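Local coordinates for protein beta-ketothiolase BktB (PDB 4NZS) that catalyses the condensation of acetyl-CoA with a second acetyl-CoA or with propionyl-CoA, giving acetoacetyl-CoA or beta-ketovaleryl-CoA, at residues Lys28-Pro32 and Ala33-Ala37. Residues are numbered along the deposited sequence; the frame is centred on the assembly and turned at random.
Sequences KDVAP and AELGA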
ATOM      1  N   LYS A  28       1.142  20.205   8.229  1.00 37.83           N
ATOM      2  CA  LYS A  28       0.768  19.001   7.514  1.00 41.15           C
ATOM      3  C   LYS A  28       1.620  18.770   6.256  1.00 44.28           C
ATOM      4  O   LYS A  28       2.168  17.681   6.038  1.00 48.23           O
ATOM      5  CB  LYS A  28      -0.692  19.183   7.110  1.00 44.91           C
ATOM      6  CG  LYS A  28      -1.492  17.930   6.949  1.00 52.44           C
ATOM      7  CD  LYS A  28      -2.908  18.206   6.409  1.00 55.59           C
ATOM      8  CE  LYS A  28      -3.836  17.062   6.899  1.00 60.86           C
ATOM      9  NZ  LYS A  28      -5.268  17.000   6.465  1.00 53.65           N
ATOM     10  N   ASP A  29       1.727  19.807   5.432  1.00 41.98           N
ATOM     11  CA  ASP A  29       2.294  19.704   4.108  1.00 39.87           C
ATOM     12  C   ASP A  29       3.773  20.066   4.075  1.00 36.56           C
ATOM     13  O   ASP A  29       4.344  20.219   3.000  1.00 32.62           O
ATOM     14  CB  ASP A  29       1.542  20.653   3.179  1.00 42.40           C
ATOM     15  CG  ASP A  29       0.091  20.289   3.036  1.00 45.74           C
ATOM     16  OD1 ASP A  29      -0.373  19.415   3.774  1.00 44.23           O
ATOM     17  OD2 ASP A  29      -0.596  20.878   2.180  1.00 55.15           O
ATOM     18  N   VAL A  30       4.366  20.257   5.237  1.00 33.16           N
ATOM     19  CA  VAL A  30       5.758  20.682   5.324  1.00 32.08           C
ATOM     20  C   VAL A  30       6.642  19.579   5.871  1.00 32.36           C
ATOM     21  O   VAL A  30       6.429  19.080   7.032  1.00 37.28           O
ATOM     22  CB  VAL A  30       5.943  21.922   6.213  1.00 33.35           C
ATOM     23  CG1 VAL A  30       7.189  22.666   5.754  1.00 36.14           C
ATOM     24  CG2 VAL A  30       4.735  22.845   6.170  1.00 32.38           C
ATOM     25  N   ALA A  31       7.608  19.176   5.051  1.00 28.17           N
ATOM     26  CA  ALA A  31       8.373  17.993   5.363  1.00 30.64           C
ATOM     27  C   ALA A  31       9.495  18.299   6.325  1.00 28.52           C
ATOM     28  O   ALA A  31      10.016  19.384   6.347  1.00 36.68           O
ATOM     29  CB  ALA A  31       8.894  17.321   4.100  1.00 28.98           C
ATOM     30  N   PRO A  32       9.895  17.326   7.128  1.00 29.54           N
ATOM     31  CA  PRO A  32      10.945  17.659   8.072  1.00 25.45           C
ATOM     32  C   PRO A  32      12.152  18.291   7.401  1.00 22.63           C
ATOM     33  O   PRO A  32      12.674  19.248   7.904  1.00 24.40           O
ATOM     34  CB  PRO A  32      11.302  16.285   8.668  1.00 27.49           C
ATOM     35  CG  PRO A  32      10.016  15.515   8.645  1.00 26.52           C
ATOM     36  CD  PRO A  32       9.379  15.954   7.338  1.00 30.03           C
ATOM     37  N   ALA A  33      12.600  17.770   6.282  1.00 24.30           N
ATOM     38  CA  ALA A  33      13.724  18.445   5.525  1.00 26.60           C
ATOM     39  C   ALA A  33      13.493  19.950   5.398  1.00 28.19           C
ATOM     40  O   ALA A  33      14.395  20.739   5.777  1.00 33.99           O
ATOM     41  CB  ALA A  33      13.927  17.840   4.162  1.00 24.49           C
ATOM     42  N   GLU A  34      12.271  20.360   5.032  1.00 26.52           N
ATOM     43  CA  GLU A  34      11.997  21.804   4.890  1.00 29.28           C
ATOM     44  C   GLU A  34      11.925  22.599   6.181  1.00 32.24           C
ATOM     45  O   GLU A  34      12.566  23.638   6.290  1.00 34.43           O
ATOM     46  CB  GLU A  34      10.776  22.064   4.011  1.00 30.95           C
ATOM     47  CG  GLU A  34      11.084  21.927   2.512  1.00 28.98           C
ATOM     48  CD  GLU A  34      12.035  20.798   2.178  1.00 28.63           C
ATOM     49  OE1 GLU A  34      13.252  20.908   2.491  1.00 38.00           O
ATOM     50  OE2 GLU A  34      11.589  19.771   1.624  1.00 28.80           O
ATOM     51  N   LEU A  35      11.180  22.139   7.181  1.00 32.34           N
ATOM     52  CA  LEU A  35      11.201  22.810   8.463  1.00 27.30           C
ATOM     53  C   LEU A  35      12.665  23.013   8.881  1.00 29.58           C
ATOM     54  O   LEU A  35      13.088  24.077   9.336  1.00 27.33           O
ATOM     55  CB  LEU A  35      10.552  21.879   9.501  1.00 29.49           C
ATOM     56  CG  LEU A  35       9.112  21.467   9.388  1.00 28.86           C
ATOM     57  CD1 LEU A  35       8.646  20.949  10.726  1.00 29.83           C
ATOM     58  CD2 LEU A  35       8.285  22.666   9.017  1.00 29.06           C
ATOM     59  N   GLY A  36      13.457  21.957   8.751  1.00 32.68           N
ATOM     60  CA  GLY A  36      14.831  22.008   9.230  1.00 36.20           C
ATOM     61  C   GLY A  36      15.717  22.930   8.435  1.00 47.63           C
ATOM     62  O   GLY A  36      16.521  23.649   9.011  1.00 58.33           O
ATOM     63  N   ALA A  37      15.585  22.937   7.108  1.00 47.47           N
ATOM     64  CA  ALA A  37      16.467  23.770   6.310  1.00 49.95           C
ATOM     65  C   ALA A  37      16.267  25.203   6.769  1.00 47.10           C
ATOM     66  O   ALA A  37      17.230  25.949   6.968  1.00 47.11           O
ATOM     67  CB  ALA A  37      16.132  23.624   4.830  1.00 49.79           C
TER
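The peptide groups of Ala31 and Pro32 are the flat groups that meet the first turn of the helix, and the N-H groups of Leu35 and Gly36 come to them nearly along the C=O direction rather than over a face. Ala31 O accepts from Leu35 N at 3.1 Å, with a C=O...N angle of 165°. One residue on, Pro32 O accepts from Gly36 N at 2.9 Å in the same nearly end-on way. Glu34 N also reaches Ala31 O, but with an N-H...O angle of 119° that bond is weak. Pro32, whose ring nitrogen carries no hydrogen, suits a first turn where no preceding carbonyl is offered to it; its puckered ring rests on Thr65 and Asp69.

Beside this backbone turn, Val30 packs against Leu35 with the two side chains nearly at right angles. Val30 CG1 stands roughly anti to its own amide nitrogen (chi1 -154°), which carries it to Leu35 CD2 at 3.4 Å, a tight methyl contact, and to within 4.0 Å of Glu34 CB. Glu34 bends at chi2, and its carboxylate is gripped elsewhere: OE2 forms a salt bridge with Arg68, while OE1 takes a weak hydrogen bond from Asn79.

Ala33 packs on Val75 and Arg68. The arrangement is that of a helix N-terminus: Ala31 holds the N-cap position and contributes its backbone carbonyl, Pro32 opens the first turn, and a hydrophobic staple joins Val30, just before the cap, to Leu35, five residues on; it starts helix 32-47 after strand 10-22 in the N-terminal half of the thiolase fold.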